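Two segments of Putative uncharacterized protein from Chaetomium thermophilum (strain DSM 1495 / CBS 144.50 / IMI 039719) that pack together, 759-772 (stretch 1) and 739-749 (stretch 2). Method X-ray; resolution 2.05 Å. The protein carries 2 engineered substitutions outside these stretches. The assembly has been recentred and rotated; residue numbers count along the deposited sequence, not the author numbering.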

# COMPACT_ATOMS: atom_id res chain seq x y z
N TYR A 759 -4.22 0.76 14.77
CA TYR A 759 -5.64 0.69 15.09
C TYR A 759 -5.94 1.30 16.46
O TYR A 759 -6.91 2.05 16.62
CB TYR A 759 -6.14 -0.75 15.06
CG TYR A 759 -7.58 -0.89 15.52
CD1 TYR A 759 -7.87 -1.33 16.81
CD2 TYR A 759 -8.63 -0.55 14.68
CE1 TYR A 759 -9.18 -1.45 17.24
CE2 TYR A 759 -9.95 -0.67 15.11
CZ TYR A 759 -10.21 -1.12 16.39
OH TYR A 759 -11.51 -1.24 16.81
N VAL A 760 -5.10 0.99 17.44
CA VAL A 760 -5.29 1.47 18.80
C VAL A 760 -5.03 2.97 18.91
O VAL A 760 -5.72 3.68 19.64
CB VAL A 760 -4.37 0.70 19.79
CG1 VAL A 760 -4.37 1.36 21.16
CG2 VAL A 760 -4.81 -0.75 19.89
N ILE A 761 -4.03 3.45 18.17
CA ILE A 761 -3.78 4.89 18.09
C ILE A 761 -5.01 5.59 17.52
O ILE A 761 -5.47 6.60 18.05
CB ILE A 761 -2.56 5.22 17.22
CG1 ILE A 761 -1.27 4.76 17.91
CG2 ILE A 761 -2.49 6.71 16.93
CD1 ILE A 761 -0.02 5.06 17.10
N SER A 762 -5.53 5.04 16.43
CA SER A 762 -6.73 5.57 15.81
C SER A 762 -7.93 5.49 16.75
O SER A 762 -8.73 6.43 16.83
CB SER A 762 -7.04 4.83 14.51
OG SER A 762 -8.27 5.26 13.96
N LEU A 763 -8.05 4.37 17.44
CA LEU A 763 -9.15 4.15 18.37
C LEU A 763 -9.15 5.19 19.48
O LEU A 763 -10.19 5.77 19.82
CB LEU A 763 -9.07 2.74 18.98
CG LEU A 763 -10.14 2.37 20.00
CD1 LEU A 763 -11.51 2.34 19.35
CD2 LEU A 763 -9.82 1.02 20.63
N ARG A 764 -7.97 5.44 20.04
CA ARG A 764 -7.83 6.36 21.16
C ARG A 764 -8.00 7.81 20.73
O ARG A 764 -8.37 8.66 21.53
CB ARG A 764 -6.49 6.15 21.85
CG ARG A 764 -6.41 4.81 22.58
CD ARG A 764 -5.13 4.64 23.37
NE ARG A 764 -5.26 3.55 24.34
CZ ARG A 764 -4.41 3.33 25.34
NH1 ARG A 764 -4.62 2.33 26.17
NH2 ARG A 764 -3.36 4.12 25.50
N GLU A 765 -7.73 8.08 19.45
CA GLU A 765 -8.11 9.35 18.86
C GLU A 765 -9.62 9.50 18.96
O GLU A 765 -10.13 10.55 19.36
CB GLU A 765 -7.66 9.45 17.40
CG GLU A 765 -6.18 9.67 17.20
CD GLU A 765 -5.81 9.76 15.73
OE1 GLU A 765 -6.70 10.06 14.91
OE2 GLU A 765 -4.63 9.51 15.39
N GLY A 766 -10.32 8.44 18.59
CA GLY A 766 -11.77 8.39 18.66
C GLY A 766 -12.29 8.58 20.07
O GLY A 766 -13.19 9.39 20.29
N ILE A 767 -11.72 7.84 21.01
CA ILE A 767 -12.12 7.95 22.41
C ILE A 767 -11.97 9.37 22.93
O ILE A 767 -12.88 9.92 23.56
CB ILE A 767 -11.30 7.02 23.33
CG1 ILE A 767 -11.37 5.57 22.85
CG2 ILE A 767 -11.80 7.13 24.76
CD1 ILE A 767 -10.48 4.63 23.65
N MET A 768 -10.82 9.97 22.65
CA MET A 768 -10.52 11.32 23.12
C MET A 768 -11.47 12.35 22.51
O MET A 768 -11.91 13.27 23.19
CB MET A 768 -9.07 11.68 22.81
CG MET A 768 -8.46 12.67 23.77
SD MET A 768 -8.59 12.15 25.49
CE MET A 768 -7.85 10.53 25.41
N ASP A 769 -11.78 12.17 21.23
CA ASP A 769 -12.76 13.02 20.56
C ASP A 769 -14.12 12.88 21.24
O ASP A 769 -14.82 13.87 21.45
CB ASP A 769 -12.87 12.67 19.07
CG ASP A 769 -11.62 13.02 18.29
OD1 ASP A 769 -10.80 13.82 18.80
OD2 ASP A 769 -11.46 12.51 17.17
N ALA A 770 -14.48 11.64 21.57
CA ALA A 770 -15.74 11.35 22.23
C ALA A 770 -15.83 12.07 23.56
O ALA A 770 -16.79 12.80 23.81
CB ALA A 770 -15.91 9.85 22.42
N TRP A 771 -14.82 11.88 24.41
CA TRP A 771 -14.80 12.53 25.72
C TRP A 771 -14.84 14.05 25.58
O TRP A 771 -15.54 14.73 26.33
CB TRP A 771 -13.55 12.12 26.52
CG TRP A 771 -13.66 10.78 27.19
CD1 TRP A 771 -12.78 9.74 27.10
CD2 TRP A 771 -14.71 10.33 28.06
NE1 TRP A 771 -13.21 8.68 27.86
CE2 TRP A 771 -14.39 9.01 28.46
CE3 TRP A 771 -15.89 10.91 28.54
CZ2 TRP A 771 -15.20 8.27 29.31
CZ3 TRP A 771 -16.69 10.18 29.39
CH2 TRP A 771 -16.35 8.87 29.77
N GLY A 772 -14.11 14.57 24.60
CA GLY A 772 -14.08 16.00 24.33
C GLY A 772 -15.45 16.58 24.04
O GLY A 772 -15.82 17.62 24.60
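Stretch 2 739-749: VLQQAATITAG

Packing of residues 739-749 (stretch 2) on the helix 759-772 (stretch 1). Stretch 2 enters as the last part of a helix, passes through a type I beta turn from Ala743 to Ile746, and leaves in extended form at Ile746 and Thr747 (phi/psi -75/119° and -135/167°). Its helical part runs nearly antiparallel to stretch 1, with 151° between the N-to-C directions and axes 10.1 Å apart at closest approach. The CA atoms therefore pair in reverse order: Ile767 with Leu740 (6.0 Å), Arg764 with Ala744 (6.8 Å) and Val760 with Thr747 (6.1 Å). Together the two stretches bury 595 Å².

Apolar contacts run along the whole interface. Leu740 (chi1 m, chi2 t) is the residue most covered by the other stretch, with 111 Å² of its surface buried: its CD2 lies 3.5 Å from Ala770 CB and 4.0 Å from Ile767 CG2, while its CD1 sits over one face of the Trp771 ring, 3.4 Å from the centroid of the six-membered ring and 11° off the normal, a CH-pi contact. Ile767 CD1 reaches Ala743 CB at 3.6 Å. At the end of the turn, Leu763 CD2 packs against Ile746 CB (4.0 Å), and just past it Val760 CG2 lies 3.8 Å from Thr747 CA.

The polar contacts engage carbonyls around the turn. Arg764 has its CB sideways, but its extended side chain brings NH1 to Ala744 O, a hydrogen bond of 2.9 Å (N-H...O angle 139°) made at the guanidinium edge, near its plane.

Two waters bridge the stretches. Water 2 accepts from Arg764 NE (2.7 Å from its O) and lies 2.8 Å from Ala743 O and 2.6 Å from Ile746 O, so the same arginine also reaches the carbonyls at both ends of the turn. Water 1 accepts from Trp771 NE1 (2.9 Å from its O) and donates a weak bond to Leu740 O (3.0 Å).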

# COMPACT_ATOMS: atom_id res chain seq x y z
N VAL A 739 -18.76 2.13 27.00
CA VAL A 739 -18.05 1.78 25.77
C VAL A 739 -16.67 2.41 25.72
O VAL A 739 -15.68 1.75 25.37
CB VAL A 739 -18.86 2.21 24.53
CG1 VAL A 739 -18.04 1.98 23.27
CG2 VAL A 739 -20.18 1.46 24.47
N LEU A 740 -16.60 3.70 26.06
CA LEU A 740 -15.34 4.43 26.06
C LEU A 740 -14.31 3.81 27.00
O LEU A 740 -13.13 3.71 26.67
CB LEU A 740 -15.56 5.89 26.44
CG LEU A 740 -16.40 6.77 25.50
CD1 LEU A 740 -16.66 8.15 26.08
CD2 LEU A 740 -15.71 6.87 24.15
N GLN A 741 -14.77 3.39 28.17
CA GLN A 741 -13.90 2.79 29.17
C GLN A 741 -13.36 1.44 28.70
O GLN A 741 -12.19 1.12 28.91
CB GLN A 741 -14.63 2.62 30.50
CG GLN A 741 -14.87 3.93 31.23
CD GLN A 741 -15.76 3.78 32.45
OE1 GLN A 741 -16.68 2.95 32.47
NE2 GLN A 741 -15.49 4.57 33.49
N GLN A 742 -14.22 0.66 28.05
CA GLN A 742 -13.81 -0.62 27.48
C GLN A 742 -12.80 -0.43 26.37
O GLN A 742 -11.79 -1.13 26.29
CB GLN A 742 -15.03 -1.39 26.96
CG GLN A 742 -14.70 -2.71 26.27
CD GLN A 742 -14.75 -2.62 24.76
OE1 GLN A 742 -14.87 -1.54 24.18
NE2 GLN A 742 -14.65 -3.77 24.10
N ALA A 743 -13.07 0.55 25.51
CA ALA A 743 -12.22 0.84 24.36
C ALA A 743 -10.82 1.25 24.79
O ALA A 743 -9.84 1.00 24.08
CB ALA A 743 -12.85 1.93 23.50
N ALA A 744 -10.72 1.87 25.95
CA ALA A 744 -9.44 2.35 26.46
C ALA A 744 -8.51 1.21 26.87
O ALA A 744 -7.29 1.39 26.94
CB ALA A 744 -9.66 3.28 27.64
N THR A 745 -9.08 0.03 27.13
CA THR A 745 -8.30 -1.11 27.58
C THR A 745 -7.76 -1.93 26.41
O THR A 745 -6.92 -2.82 26.59
CB THR A 745 -9.12 -2.04 28.50
OG1 THR A 745 -10.14 -2.69 27.73
CG2 THR A 745 -9.76 -1.24 29.63
N ILE A 746 -8.26 -1.64 25.21
CA ILE A 746 -7.80 -2.36 24.02
C ILE A 746 -6.41 -1.88 23.60
O ILE A 746 -6.21 -0.70 23.31
CB ILE A 746 -8.78 -2.19 22.84
CG1 ILE A 746 -10.12 -2.84 23.18
CG2 ILE A 746 -8.19 -2.80 21.58
CD1 ILE A 746 -11.14 -2.75 22.07
N THR A 747 -5.45 -2.80 23.60
CA THR A 747 -4.07 -2.49 23.24
C THR A 747 -3.50 -3.53 22.29
O THR A 747 -4.07 -4.60 22.10
CB THR A 747 -3.17 -2.41 24.48
OG1 THR A 747 -3.30 -3.61 25.25
CG2 THR A 747 -3.55 -1.21 25.35
N ALA A 748 -2.35 -3.20 21.70
CA ALA A 748 -1.71 -4.08 20.72
C ALA A 748 -1.10 -5.30 21.40
O ALA A 748 -0.82 -6.31 20.74
CB ALA A 748 -0.65 -3.32 19.94
N GLY A 749 -0.89 -5.21 22.71
CA GLY A 749 -0.33 -6.32 23.46
C GLY A 749 1.16 -6.19 23.66
O GLY A 749 1.74 -5.16 23.33
O HOH W 1 -12.07 6.06 28.18
O HOH W 2 -7.13 1.69 23.57